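Local coordinates for signal transduction protein TRAP (Staphylococcus aureus, PDB 4AE5), which probably acts as a phosphorylation-dependent signal transducer that activates the agr system and RNAIII synthesis, raising the expression of toxins and genes needed for biofilm formation, at residues F27-S32 and H66-I71; F38-G43 and S102-R107; K57-F62 and N93-G98; F118-R123 and E127-S132. All blocks are in the same frame, centred on the assembly; numbering follows the deposited sequence.

Contact 1 (F27-S32 and H66-I71)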
loop_
_atom_site.group_PDB
_atom_site.type_symbol
_atom_site.label_atom_id
_atom_site.label_comp_id
_atom_site.label_asym_id
_atom_site.label_seq_id
_atom_site.Cartn_x
_atom_site.Cartn_y
_atom_site.Cartn_z
ATOM N N PHE A 27 8.359 -7.438 5.103
ATOM C CA PHE A 27 7.073 -7.530 5.865
ATOM C C PHE A 27 6.130 -8.483 5.093
ATOM O O PHE A 27 5.765 -8.247 3.927
ATOM C CB PHE A 27 6.492 -6.120 6.033
ATOM C CG PHE A 27 7.410 -5.203 6.845
ATOM C CD1 PHE A 27 7.399 -5.259 8.238
ATOM C CD2 PHE A 27 8.321 -4.373 6.219
ATOM C CE1 PHE A 27 8.242 -4.436 9.012
ATOM C CE2 PHE A 27 9.191 -3.549 6.983
ATOM C CZ PHE A 27 9.138 -3.578 8.371
ATOM N N GLN A 28 5.764 -9.567 5.722
ATOM C CA GLN A 28 4.955 -10.592 5.014
ATOM C C GLN A 28 3.556 -10.671 5.629
ATOM O O GLN A 28 3.424 -10.558 6.877
ATOM C CB GLN A 28 5.636 -11.987 5.148
ATOM C CG GLN A 28 4.797 -13.038 4.419
ATOM C CD GLN A 28 5.396 -14.443 4.412
ATOM O OE1 GLN A 28 6.297 -14.768 5.206
ATOM N NE2 GLN A 28 4.809 -15.302 3.556
ATOM N N PHE A 29 2.507 -10.782 4.781
ATOM C CA PHE A 29 1.131 -10.848 5.255
ATOM C C PHE A 29 0.274 -11.798 4.460
ATOM O O PHE A 29 0.638 -12.161 3.347
ATOM C CB PHE A 29 0.431 -9.476 5.147
ATOM C CG PHE A 29 1.191 -8.378 5.828
ATOM C CD1 PHE A 29 2.254 -7.734 5.169
ATOM C CD2 PHE A 29 0.847 -7.980 7.097
ATOM C CE1 PHE A 29 3.005 -6.745 5.805
ATOM C CE2 PHE A 29 1.571 -6.951 7.735
ATOM C CZ PHE A 29 2.676 -6.361 7.099
ATOM N N SER A 30 -0.874 -12.163 5.066
ATOM C CA SER A 30 -1.874 -13.065 4.444
ATOM C C SER A 30 -3.025 -12.249 3.845
ATOM O O SER A 30 -3.601 -11.391 4.554
ATOM C CB SER A 30 -2.385 -14.111 5.455
ATOM O OG SER A 30 -3.157 -15.058 4.719
ATOM N N ALA A 31 -3.279 -12.428 2.540
ATOM C CA ALA A 31 -4.401 -11.763 1.846
ATOM C C ALA A 31 -5.368 -12.890 1.556
ATOM O O ALA A 31 -5.024 -14.065 1.751
ATOM C CB ALA A 31 -3.953 -11.035 0.532
ATOM N N SER A 32 -6.573 -12.573 1.100
ATOM C CA SER A 32 -7.573 -13.646 0.942
ATOM C C SER A 32 -7.301 -14.446 -0.286
ATOM O O SER A 32 -7.757 -15.604 -0.404
ATOM C CB SER A 32 -8.995 -13.054 0.878
ATOM O OG SER A 32 -9.083 -12.132 -0.182
ATOM N N HIS A 66 0.641 -5.084 12.168
ATOM C CA HIS A 66 -0.455 -4.195 11.702
ATOM C C HIS A 66 -1.347 -4.791 10.603
ATOM O O HIS A 66 -0.912 -5.694 9.817
ATOM C CB HIS A 66 0.092 -2.841 11.228
ATOM C CG HIS A 66 0.781 -1.979 12.318
ATOM N ND1 HIS A 66 0.786 -2.298 13.647
ATOM C CD2 HIS A 66 1.535 -0.830 12.192
ATOM C CE1 HIS A 66 1.448 -1.321 14.344
ATOM N NE2 HIS A 66 1.911 -0.433 13.437
ATOM N N PHE A 67 -2.559 -4.266 10.461
ATOM C CA PHE A 67 -3.443 -4.607 9.314
ATOM C C PHE A 67 -3.146 -3.561 8.242
ATOM O O PHE A 67 -2.947 -2.390 8.547
ATOM C CB PHE A 67 -4.894 -4.434 9.729
ATOM C CG PHE A 67 -5.879 -4.477 8.592
ATOM C CD1 PHE A 67 -6.425 -5.718 8.217
ATOM C CD2 PHE A 67 -6.294 -3.301 7.918
ATOM C CE1 PHE A 67 -7.342 -5.783 7.174
ATOM C CE2 PHE A 67 -7.192 -3.374 6.848
ATOM C CZ PHE A 67 -7.714 -4.617 6.485
ATOM N N TYR A 68 -3.082 -3.977 6.996
ATOM C CA TYR A 68 -2.935 -3.020 5.886
ATOM C C TYR A 68 -4.059 -3.193 4.877
ATOM O O TYR A 68 -4.485 -4.342 4.616
ATOM C CB TYR A 68 -1.594 -3.226 5.180
ATOM C CG TYR A 68 -0.446 -2.855 6.067
ATOM C CD1 TYR A 68 0.134 -3.789 6.950
ATOM C CD2 TYR A 68 0.048 -1.569 6.054
ATOM C CE1 TYR A 68 1.149 -3.425 7.839
ATOM C CE2 TYR A 68 1.072 -1.180 6.896
ATOM C CZ TYR A 68 1.658 -2.152 7.781
ATOM O OH TYR A 68 2.646 -1.722 8.656
ATOM N N CYS A 69 -4.527 -2.093 4.316
ATOM C CA CYS A 69 -5.263 -2.131 3.071
ATOM C C CYS A 69 -4.443 -1.521 1.916
ATOM O O CYS A 69 -3.985 -0.384 2.053
ATOM C CB CYS A 69 -6.594 -1.368 3.193
ATOM S SG CYS A 69 -7.658 -1.561 1.707
ATOM N N ALA A 70 -4.262 -2.289 0.854
ATOM C CA ALA A 70 -3.687 -1.860 -0.399
ATOM C C ALA A 70 -4.824 -1.462 -1.348
ATOM O O ALA A 70 -5.711 -2.285 -1.681
ATOM C CB ALA A 70 -2.841 -2.953 -1.033
ATOM N N ILE A 71 -4.816 -0.206 -1.754
ATOM C CA ILE A 71 -5.852 0.279 -2.707
ATOM C C ILE A 71 -5.211 0.428 -4.053
ATOM O O ILE A 71 -4.225 1.125 -4.175
ATOM C CB ILE A 71 -6.456 1.647 -2.300
ATOM C CG1 ILE A 71 -6.931 1.542 -0.857
ATOM C CG2 ILE A 71 -7.585 2.074 -3.291
ATOM C CD1 ILE A 71 -7.306 2.896 -0.238
#

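Contact 2 (F38-G43 and S102-R107)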
loop_
_atom_site.group_PDB
_atom_site.type_symbol
_atom_site.label_atom_id
_atom_site.label_comp_id
_atom_site.label_asym_id
_atom_site.label_seq_id
_atom_site.Cartn_x
_atom_site.Cartn_y
_atom_site.Cartn_z
ATOM N N PHE A 38 6.686 -7.436 1.155
ATOM C CA PHE A 38 7.287 -6.159 0.607
ATOM C C PHE A 38 8.468 -5.645 1.439
ATOM O O PHE A 38 8.604 -6.021 2.625
ATOM C CB PHE A 38 6.221 -5.061 0.388
ATOM C CG PHE A 38 5.488 -4.615 1.647
ATOM C CD1 PHE A 38 6.035 -3.638 2.493
ATOM C CD2 PHE A 38 4.224 -5.145 1.984
ATOM C CE1 PHE A 38 5.365 -3.238 3.683
ATOM C CE2 PHE A 38 3.549 -4.741 3.142
ATOM C CZ PHE A 38 4.102 -3.800 3.998
ATOM N N GLU A 39 9.296 -4.801 0.809
ATOM C CA GLU A 39 10.341 -4.082 1.496
ATOM C C GLU A 39 10.397 -2.731 0.880
ATOM O O GLU A 39 10.110 -2.575 -0.281
ATOM C CB GLU A 39 11.741 -4.773 1.413
ATOM C CG GLU A 39 12.239 -5.033 0.008
ATOM C CD GLU A 39 13.664 -5.604 -0.015
ATOM O OE1 GLU A 39 14.406 -5.487 0.967
ATOM O OE2 GLU A 39 14.030 -6.214 -0.991
ATOM N N GLU A 40 10.814 -1.759 1.663
ATOM C CA GLU A 40 10.953 -0.396 1.199
ATOM C C GLU A 40 12.417 0.003 1.388
ATOM O O GLU A 40 12.935 -0.023 2.524
ATOM C CB GLU A 40 10.086 0.458 2.119
ATOM C CG GLU A 40 10.105 1.956 1.871
ATOM C CD GLU A 40 8.944 2.581 2.670
ATOM O OE1 GLU A 40 9.006 2.759 3.918
ATOM O OE2 GLU A 40 7.933 2.781 2.053
ATOM N N THR A 41 13.071 0.484 0.337
ATOM C CA THR A 41 14.495 0.792 0.477
ATOM C C THR A 41 14.926 1.684 -0.668
ATOM O O THR A 41 14.350 1.596 -1.769
ATOM C CB THR A 41 15.355 -0.520 0.453
ATOM O OG1 THR A 41 16.748 -0.226 0.548
ATOM C CG2 THR A 41 15.131 -1.306 -0.812
ATOM N N ASP A 42 15.953 2.521 -0.436
ATOM C CA ASP A 42 16.578 3.137 -1.573
ATOM C C ASP A 42 17.724 2.296 -2.164
ATOM O O ASP A 42 18.418 2.788 -3.039
ATOM C CB ASP A 42 17.061 4.572 -1.241
ATOM C CG ASP A 42 18.107 4.581 -0.183
ATOM O OD1 ASP A 42 18.507 3.485 0.309
ATOM O OD2 ASP A 42 18.553 5.682 0.161
ATOM N N GLY A 43 17.963 1.069 -1.679
ATOM C CA GLY A 43 19.019 0.224 -2.283
ATOM C C GLY A 43 18.500 -0.885 -3.196
ATOM O O GLY A 43 17.459 -0.735 -3.841
ATOM N N SER A 102 0.046 3.962 9.662
ATOM C CA SER A 102 0.875 4.400 8.550
ATOM C C SER A 102 0.142 4.693 7.266
ATOM O O SER A 102 -0.995 4.216 6.980
ATOM C CB SER A 102 2.019 3.338 8.332
ATOM O OG SER A 102 1.400 2.111 7.928
ATOM N N TYR A 103 0.836 5.362 6.375
ATOM C CA TYR A 103 0.304 5.710 5.057
ATOM C C TYR A 103 1.467 5.711 4.028
ATOM O O TYR A 103 2.593 6.185 4.352
ATOM C CB TYR A 103 -0.220 7.152 5.098
ATOM C CG TYR A 103 -0.666 7.709 3.791
ATOM C CD1 TYR A 103 -1.742 7.153 3.118
ATOM C CD2 TYR A 103 -0.026 8.787 3.208
ATOM C CE1 TYR A 103 -2.240 7.688 1.930
ATOM C CE2 TYR A 103 -0.483 9.291 2.003
ATOM C CZ TYR A 103 -1.596 8.768 1.385
ATOM O OH TYR A 103 -2.076 9.268 0.203
ATOM N N ARG A 104 1.189 5.204 2.842
ATOM C CA ARG A 104 2.059 5.285 1.656
ATOM C C ARG A 104 1.287 5.572 0.391
ATOM O O ARG A 104 0.310 4.835 0.014
ATOM C CB ARG A 104 2.907 4.006 1.438
ATOM C CG ARG A 104 3.860 3.515 2.533
ATOM C CD ARG A 104 5.034 4.531 2.732
ATOM N NE ARG A 104 6.035 4.014 3.687
ATOM C CZ ARG A 104 5.955 4.167 5.006
ATOM N NH1 ARG A 104 4.917 4.807 5.573
ATOM N NH2 ARG A 104 6.928 3.706 5.784
ATOM N N LEU A 105 1.697 6.655 -0.290
ATOM C CA LEU A 105 1.285 6.931 -1.645
ATOM C C LEU A 105 2.367 6.494 -2.656
ATOM O O LEU A 105 3.556 6.906 -2.542
ATOM C CB LEU A 105 0.909 8.405 -1.830
ATOM C CG LEU A 105 0.566 8.859 -3.231
ATOM C CD1 LEU A 105 -0.794 8.229 -3.612
ATOM C CD2 LEU A 105 0.488 10.420 -3.278
ATOM N N LEU A 106 1.993 5.640 -3.602
ATOM C CA LEU A 106 2.988 4.856 -4.405
ATOM C C LEU A 106 2.768 5.066 -5.887
ATOM O O LEU A 106 1.647 4.818 -6.407
ATOM C CB LEU A 106 2.883 3.360 -4.107
ATOM C CG LEU A 106 3.054 3.034 -2.606
ATOM C CD1 LEU A 106 2.781 1.538 -2.332
ATOM C CD2 LEU A 106 4.483 3.403 -2.146
ATOM N N ARG A 107 3.806 5.585 -6.558
ATOM C CA ARG A 107 3.777 5.819 -8.018
ATOM C C ARG A 107 4.391 4.619 -8.762
ATOM O O ARG A 107 5.568 4.278 -8.554
ATOM C CB ARG A 107 4.587 7.073 -8.404
ATOM C CG ARG A 107 4.641 7.253 -9.933
ATOM C CD ARG A 107 5.810 8.128 -10.359
ATOM N NE ARG A 107 5.591 9.504 -9.938
ATOM C CZ ARG A 107 6.493 10.261 -9.317
ATOM N NH1 ARG A 107 7.718 9.784 -9.055
ATOM N NH2 ARG A 107 6.202 11.515 -9.001
#

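Contact 3 (K57-F62 and N93-G98)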
loop_
_atom_site.group_PDB
_atom_site.type_symbol
_atom_site.label_atom_id
_atom_site.label_comp_id
_atom_site.label_asym_id
_atom_site.label_seq_id
_atom_site.Cartn_x
_atom_site.Cartn_y
_atom_site.Cartn_z
ATOM N N LYS A 57 4.757 9.816 -0.994
ATOM C CA LYS A 57 4.535 10.344 0.342
ATOM C C LYS A 57 4.406 9.191 1.329
ATOM O O LYS A 57 3.893 8.125 0.961
ATOM C CB LYS A 57 3.243 11.198 0.395
ATOM C CG LYS A 57 3.165 11.947 1.736
ATOM C CD LYS A 57 1.859 12.594 2.110
ATOM C CE LYS A 57 1.335 13.538 1.061
ATOM N NZ LYS A 57 0.385 14.417 1.820
ATOM N N GLU A 58 4.822 9.447 2.581
ATOM C CA GLU A 58 4.789 8.463 3.657
ATOM C C GLU A 58 4.538 9.144 5.029
ATOM O O GLU A 58 4.926 10.334 5.264
ATOM C CB GLU A 58 6.114 7.685 3.691
ATOM C CG GLU A 58 7.353 8.594 3.799
ATOM C CD GLU A 58 8.660 7.788 3.810
ATOM O OE1 GLU A 58 8.907 7.039 4.780
ATOM O OE2 GLU A 58 9.451 7.879 2.839
ATOM N N ILE A 59 3.868 8.396 5.905
ATOM C CA ILE A 59 3.728 8.731 7.308
ATOM C C ILE A 59 3.913 7.407 8.054
ATOM O O ILE A 59 3.289 6.385 7.691
ATOM C CB ILE A 59 2.294 9.270 7.591
ATOM C CG1 ILE A 59 1.977 10.516 6.750
ATOM C CG2 ILE A 59 2.002 9.315 9.082
ATOM C CD1 ILE A 59 0.500 10.845 6.662
ATOM N N GLY A 60 4.713 7.388 9.107
ATOM C CA GLY A 60 4.752 6.187 9.986
ATOM C C GLY A 60 5.607 5.005 9.484
ATOM O O GLY A 60 6.036 4.954 8.306
ATOM N N GLU A 61 5.852 4.055 10.359
ATOM C CA GLU A 61 6.689 2.902 10.017
ATOM C C GLU A 61 5.858 1.655 9.801
ATOM O O GLU A 61 4.792 1.502 10.406
ATOM C CB GLU A 61 7.731 2.640 11.112
ATOM C CG GLU A 61 8.533 3.886 11.453
ATOM C CD GLU A 61 9.734 4.058 10.541
ATOM O OE1 GLU A 61 10.675 3.232 10.649
ATOM O OE2 GLU A 61 9.748 5.021 9.737
ATOM N N PHE A 62 6.372 0.728 8.999
ATOM C CA PHE A 62 5.701 -0.576 8.862
ATOM C C PHE A 62 5.881 -1.465 10.087
ATOM O O PHE A 62 6.876 -1.354 10.797
ATOM C CB PHE A 62 6.293 -1.336 7.645
ATOM C CG PHE A 62 6.035 -0.698 6.351
ATOM C CD1 PHE A 62 4.758 -0.263 6.036
ATOM C CD2 PHE A 62 7.074 -0.537 5.417
ATOM C CE1 PHE A 62 4.479 0.350 4.822
ATOM C CE2 PHE A 62 6.796 0.090 4.213
ATOM C CZ PHE A 62 5.498 0.509 3.893
ATOM N N ASN A 93 -5.203 14.988 8.055
ATOM C CA ASN A 93 -5.865 14.836 9.357
ATOM C C ASN A 93 -6.214 13.396 9.740
ATOM O O ASN A 93 -6.344 13.089 10.884
ATOM C CB ASN A 93 -7.111 15.684 9.465
ATOM C CG ASN A 93 -7.716 15.666 10.850
ATOM O OD1 ASN A 93 -7.023 15.739 11.831
ATOM N ND2 ASN A 93 -9.008 15.559 10.920
ATOM N N PHE A 94 -6.341 12.560 8.727
ATOM C CA PHE A 94 -6.577 11.143 8.890
ATOM C C PHE A 94 -5.544 10.481 9.764
ATOM O O PHE A 94 -5.806 9.521 10.376
ATOM C CB PHE A 94 -6.725 10.436 7.540
ATOM C CG PHE A 94 -5.517 10.484 6.654
ATOM C CD1 PHE A 94 -4.428 9.706 6.909
ATOM C CD2 PHE A 94 -5.498 11.264 5.514
ATOM C CE1 PHE A 94 -3.334 9.719 6.090
ATOM C CE2 PHE A 94 -4.404 11.273 4.672
ATOM C CZ PHE A 94 -3.322 10.499 4.967
ATOM N N ARG A 95 -4.365 11.074 9.818
ATOM C CA ARG A 95 -3.320 10.565 10.678
ATOM C C ARG A 95 -3.718 10.524 12.165
ATOM O O ARG A 95 -3.154 9.770 12.957
ATOM C CB ARG A 95 -2.128 11.479 10.507
ATOM C CG ARG A 95 -0.958 11.225 11.416
ATOM C CD ARG A 95 -0.178 12.568 11.558
ATOM N NE ARG A 95 0.411 13.009 10.290
ATOM C CZ ARG A 95 1.737 13.066 10.020
ATOM N NH1 ARG A 95 2.664 12.681 10.903
ATOM N NH2 ARG A 95 2.136 13.510 8.832
ATOM N N ASN A 96 -4.700 11.326 12.531
ATOM C CA ASN A 96 -5.187 11.306 13.920
ATOM C C ASN A 96 -6.411 10.433 14.187
ATOM O O ASN A 96 -6.862 10.357 15.339
ATOM C CB ASN A 96 -5.527 12.710 14.366
ATOM C CG ASN A 96 -4.338 13.596 14.305
ATOM O OD1 ASN A 96 -4.385 14.581 13.622
ATOM N ND2 ASN A 96 -3.228 13.172 14.915
ATOM N N PHE A 97 -6.912 9.772 13.164
ATOM C CA PHE A 97 -8.075 8.871 13.346
ATOM C C PHE A 97 -7.735 7.622 14.175
ATOM O O PHE A 97 -6.621 7.086 14.160
ATOM C CB PHE A 97 -8.670 8.515 11.961
ATOM C CG PHE A 97 -9.505 9.599 11.320
ATOM C CD1 PHE A 97 -9.221 10.955 11.481
ATOM C CD2 PHE A 97 -10.604 9.252 10.561
ATOM C CE1 PHE A 97 -9.998 11.931 10.865
ATOM C CE2 PHE A 97 -11.380 10.215 9.949
ATOM C CZ PHE A 97 -11.059 11.548 10.080
ATOM N N GLY A 98 -8.713 7.143 14.944
ATOM C CA GLY A 98 -8.475 6.012 15.842
ATOM C C GLY A 98 -7.840 4.828 15.131
ATOM O O GLY A 98 -8.212 4.464 14.003
#

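Contact 4 (F118-R123 and E127-S132)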
loop_
_atom_site.group_PDB
_atom_site.type_symbol
_atom_site.label_atom_id
_atom_site.label_comp_id
_atom_site.label_asym_id
_atom_site.label_seq_id
_atom_site.Cartn_x
_atom_site.Cartn_y
_atom_site.Cartn_z
ATOM N N PHE A 118 -2.719 1.802 3.509
ATOM C CA PHE A 118 -3.162 2.299 4.787
ATOM C C PHE A 118 -2.866 1.211 5.799
ATOM O O PHE A 118 -3.284 0.040 5.644
ATOM C CB PHE A 118 -4.650 2.685 4.806
ATOM C CG PHE A 118 -4.950 4.060 4.256
ATOM C CD1 PHE A 118 -4.476 5.242 4.897
ATOM C CD2 PHE A 118 -5.708 4.196 3.064
ATOM C CE1 PHE A 118 -4.840 6.518 4.397
ATOM C CE2 PHE A 118 -6.065 5.466 2.579
ATOM C CZ PHE A 118 -5.539 6.624 3.223
ATOM N N GLY A 119 -2.042 1.561 6.773
ATOM C CA GLY A 119 -1.776 0.690 7.925
ATOM C C GLY A 119 -2.583 1.097 9.140
ATOM O O GLY A 119 -2.557 2.263 9.605
ATOM N N PHE A 120 -3.283 0.133 9.715
ATOM C CA PHE A 120 -4.071 0.455 10.942
ATOM C C PHE A 120 -3.871 -0.633 11.997
ATOM O O PHE A 120 -3.361 -1.724 11.678
ATOM C CB PHE A 120 -5.565 0.570 10.576
ATOM C CG PHE A 120 -6.013 1.925 10.136
ATOM C CD1 PHE A 120 -5.704 2.382 8.837
ATOM C CD2 PHE A 120 -6.729 2.749 10.972
ATOM C CE1 PHE A 120 -6.131 3.596 8.412
ATOM C CE2 PHE A 120 -7.147 3.995 10.550
ATOM C CZ PHE A 120 -6.828 4.440 9.289
ATOM N N ALA A 121 -4.303 -0.338 13.256
ATOM C CA ALA A 121 -4.272 -1.333 14.380
ATOM C C ALA A 121 -4.887 -2.671 13.967
ATOM O O ALA A 121 -4.330 -3.733 14.242
ATOM C CB ALA A 121 -5.028 -0.778 15.639
ATOM N N ASP A 122 -6.062 -2.619 13.349
ATOM C CA ASP A 122 -6.763 -3.832 12.904
ATOM C C ASP A 122 -7.733 -3.552 11.779
ATOM O O ASP A 122 -7.914 -2.427 11.382
ATOM C CB ASP A 122 -7.508 -4.538 14.117
ATOM C CG ASP A 122 -8.556 -3.650 14.790
ATOM O OD1 ASP A 122 -9.118 -2.749 14.185
ATOM O OD2 ASP A 122 -8.966 -3.968 15.960
ATOM N N ARG A 123 -8.422 -4.576 11.305
ATOM C CA ARG A 123 -9.318 -4.419 10.207
ATOM C C ARG A 123 -10.442 -3.516 10.529
ATOM O O ARG A 123 -10.829 -2.715 9.664
ATOM C CB ARG A 123 -9.901 -5.773 9.811
ATOM C CG ARG A 123 -10.874 -5.671 8.663
ATOM C CD ARG A 123 -11.374 -7.072 8.404
ATOM N NE ARG A 123 -12.722 -7.011 7.954
ATOM C CZ ARG A 123 -13.754 -7.375 8.712
ATOM N NH1 ARG A 123 -13.555 -7.834 9.942
ATOM N NH2 ARG A 123 -14.976 -7.290 8.223
ATOM N N GLU A 127 -11.855 -0.135 8.466
ATOM C CA GLU A 127 -13.215 -0.083 7.919
ATOM C C GLU A 127 -14.052 1.048 8.496
ATOM O O GLU A 127 -14.830 1.637 7.785
ATOM C CB GLU A 127 -13.921 -1.445 8.100
ATOM C CG GLU A 127 -13.255 -2.511 7.265
ATOM C CD GLU A 127 -14.010 -3.794 7.130
ATOM O OE1 GLU A 127 -14.723 -4.188 8.061
ATOM O OE2 GLU A 127 -13.868 -4.407 6.038
ATOM N N ASP A 128 -13.806 1.404 9.755
ATOM C CA ASP A 128 -14.387 2.638 10.317
ATOM C C ASP A 128 -13.880 3.926 9.616
ATOM O O ASP A 128 -14.638 4.825 9.300
ATOM C CB ASP A 128 -14.148 2.669 11.814
ATOM C CG ASP A 128 -14.963 1.588 12.516
ATOM O OD1 ASP A 128 -15.873 1.082 11.835
ATOM O OD2 ASP A 128 -14.631 1.127 13.602
ATOM N N PHE A 129 -12.591 3.956 9.330
ATOM C CA PHE A 129 -12.007 5.113 8.670
ATOM C C PHE A 129 -12.569 5.202 7.232
ATOM O O PHE A 129 -12.936 6.297 6.675
ATOM C CB PHE A 129 -10.461 4.970 8.696
ATOM C CG PHE A 129 -9.735 5.819 7.655
ATOM C CD1 PHE A 129 -9.846 7.183 7.705
ATOM C CD2 PHE A 129 -8.906 5.232 6.670
ATOM C CE1 PHE A 129 -9.210 8.003 6.804
ATOM C CE2 PHE A 129 -8.223 6.063 5.758
ATOM C CZ PHE A 129 -8.381 7.433 5.843
ATOM N N LYS A 130 -12.695 4.048 6.623
ATOM C CA LYS A 130 -13.169 4.007 5.257
ATOM C C LYS A 130 -14.581 4.617 5.084
ATOM O O LYS A 130 -14.989 5.111 4.000
ATOM C CB LYS A 130 -13.096 2.536 4.773
ATOM C CG LYS A 130 -13.916 2.271 3.530
ATOM C CD LYS A 130 -13.392 1.059 2.771
ATOM C CE LYS A 130 -13.377 -0.224 3.522
ATOM N NZ LYS A 130 -13.751 -1.368 2.536
ATOM N N GLN A 131 -15.379 4.545 6.125
ATOM C CA GLN A 131 -16.663 5.218 6.067
ATOM C C GLN A 131 -16.656 6.707 6.288
ATOM O O GLN A 131 -17.674 7.369 6.028
ATOM C CB GLN A 131 -17.615 4.586 7.086
ATOM C CG GLN A 131 -17.631 3.085 7.036
ATOM C CD GLN A 131 -18.463 2.545 8.146
ATOM O OE1 GLN A 131 -19.667 2.700 8.094
ATOM N NE2 GLN A 131 -17.846 1.898 9.154
ATOM N N SER A 132 -15.595 7.275 6.826
ATOM C CA SER A 132 -15.612 8.687 7.160
ATOM C C SER A 132 -15.616 9.499 5.845
ATOM O O SER A 132 -15.144 9.008 4.781
ATOM C CB SER A 132 -14.326 9.083 7.926
ATOM O OG SER A 132 -13.149 8.862 7.104
#

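Contact 1 (F27-S32 and H66-I71)
F29 and Y68 bring their rings together from strands 27-30 and 67-73. From CB, which points toward the other strand, the F29 side chain turns to set CG anti to its own carbonyl carbon (chi1 -54°), and the ring reaches across. Along one side the ring passes H66 O, which lies 4.0 Å from F29 CD2 and 3.5 Å from F29 CE2. F29 CE2 is shared with Y68 CE1, 3.6 Å away. At the tip, F29 CZ comes to 3.4 Å from Y68 CE1, while CE1 on the other side packs against F38 of the adjacent strand. The two rings form an offset edge-to-face pair, the edge of Y68 turned to the face of F29, with planes at 71°. H66 O is buried here and has no polar partner in the model, whereas the hydroxyl of Y68 is hydrogen-bonded to S63 N. H66, probably a site of histidine phosphorylation, is unmodified here. Strand 158-164 runs between the two strands; Y68 is hydrogen-bonded to L162 through the backbone, and F29 touches the L162 side chain. The ring pair thus spans an intervening strand, as befits the packed interior of a closed antiparallel barrel.

Contact 2 (F38-G43 and S102-R107)
E40 and R104 meet with carboxylate and guanidinium nearly coplanar, their planes 11° apart, in a side-on salt bridge. R104 presents the edge that carries NE and NH2: NE donates to E40 OE2 at 2.8 Å, and NH2 donates to E40 OE1 at 2.9 Å. Both oxygens use their syn lone pairs, and both lie in the guanidinium plane; a weak bond from R104 NE to E40 OE1 (3.2 Å) adds to the grip. The glutamate arrives extended, its CG anti to the backbone N (chi1 178°), while the arginine bends at chi2 (-67°) to turn its edge toward it. Strands 35-41 and 100-108 are not neighbours in the antiparallel barrel, so this long pair of side chains links two separated parts of its wall. The rotation of the guanidinium is fixed further by R104 NH1, which donates to Y103 O at 3.0 Å from above the carbonyl plane, and by NH2, which also bonds to G60 O. F62 makes a cation-pi contact with the same arginine.

Contact 3 (K57-F62 and N93-G98)
I59 projects from the end of strand 51-59 against F94 and R95 of the 3-10 segment at 93-96; both of its branches pack on the arginine, and the tip of the longer one also reaches the phenylalanine. With CG1 anti to the carbonyl carbon and CG2 anti to the backbone N (chi1 -59°), both branches face the arginine. R95 leaves the backbone with CG opposite the backbone N and then bends at chi3 (-65°), which lays the guanidinium flat over the isoleucine. I59 CG2 sits above the centre of that group, 3.9 Å from R95 CZ, and I59 CG1 approaches R95 NH2 at 3.7 Å over the same flat surface. The end of the longer branch is shared: I59 CD1 is 3.8 Å from R95 NH2 and 4.0 Å from F94 CE1. F94 CB does not aim at the strand, but with CG held between the backbone N and the carbonyl carbon (chi1 63°) its ring swings nearer and meets I59 obliquely. Around these three side chains, the Y103 ring meets F94 edge-to-face, and F100 touches both I59 and R95. The guanidinium therefore meets a hydrocarbon side chain through its face, a contact of dispersion and shape rather than charge, while NH2 forms a salt bridge with D92; packing on I59 and pairing with the carboxylate are compatible in one arginine conformation.

Contact 4 (F118-R123 and E127-S132)
E127 N donates to R123 O at 3.0 Å, the i to i+4 bond of the helix. The same two residues also meet through their side chains, though differently: E127 OE1 stands over a face of the R123 guanidinium, 3.1 Å from NH2, with the carboxylate and guanidinium planes 67° apart. No N-H points at that oxygen, so this salt bridge rests on charge alone. The other carboxylate oxygen, OE2, is hydrogen-bonded to Y161 OH, which also bonds K130 NZ. Strand 114-120 leads directly into helix 123-131, a beta-alpha unit in which the helix folds back onto its own strand and the barrel wall; D122 is the N-cap, its OD1 accepting from A125 N. Further along, F129 O takes two bonds, from S132 N at 2.8 Å and from S132 OG at 2.6 Å. S132 OG in turn caps F135 N at the start of the next helix. Between helix and strand the contact is aromatic. F129 sends its edge into the face of F118, CE2 lying over the ring centre and 3.7 Å from F118 CZ, with planes at 72°. F120 CZ reaches F129 CD2 at 3.4 Å, and these two rings are near parallel but slid apart, with little overlap.

How the contacts relate
From the N terminus, the first segments of contacts 1, 2 and 3 come in turn before any loop closes. Contact 1 closes first, at 66-71, and so crosses both of the others; contact 3 closes next, at 93-98, and lies wholly within the span of contact 2, which closes at 102-107. Contact 4 follows in series as a short local loop. Contacts 1 and 2 span the barrel between strands that are not neighbours, contact 3 ties strand 51-59 to the loop after helix 80-88, and contact 4 fixes helix 123-131 to the wall. F94 and F97 pack on F129, joining contacts 3 and 4, while backbone bonds between strands 67-73 and 114-120 join contacts 1 and 4.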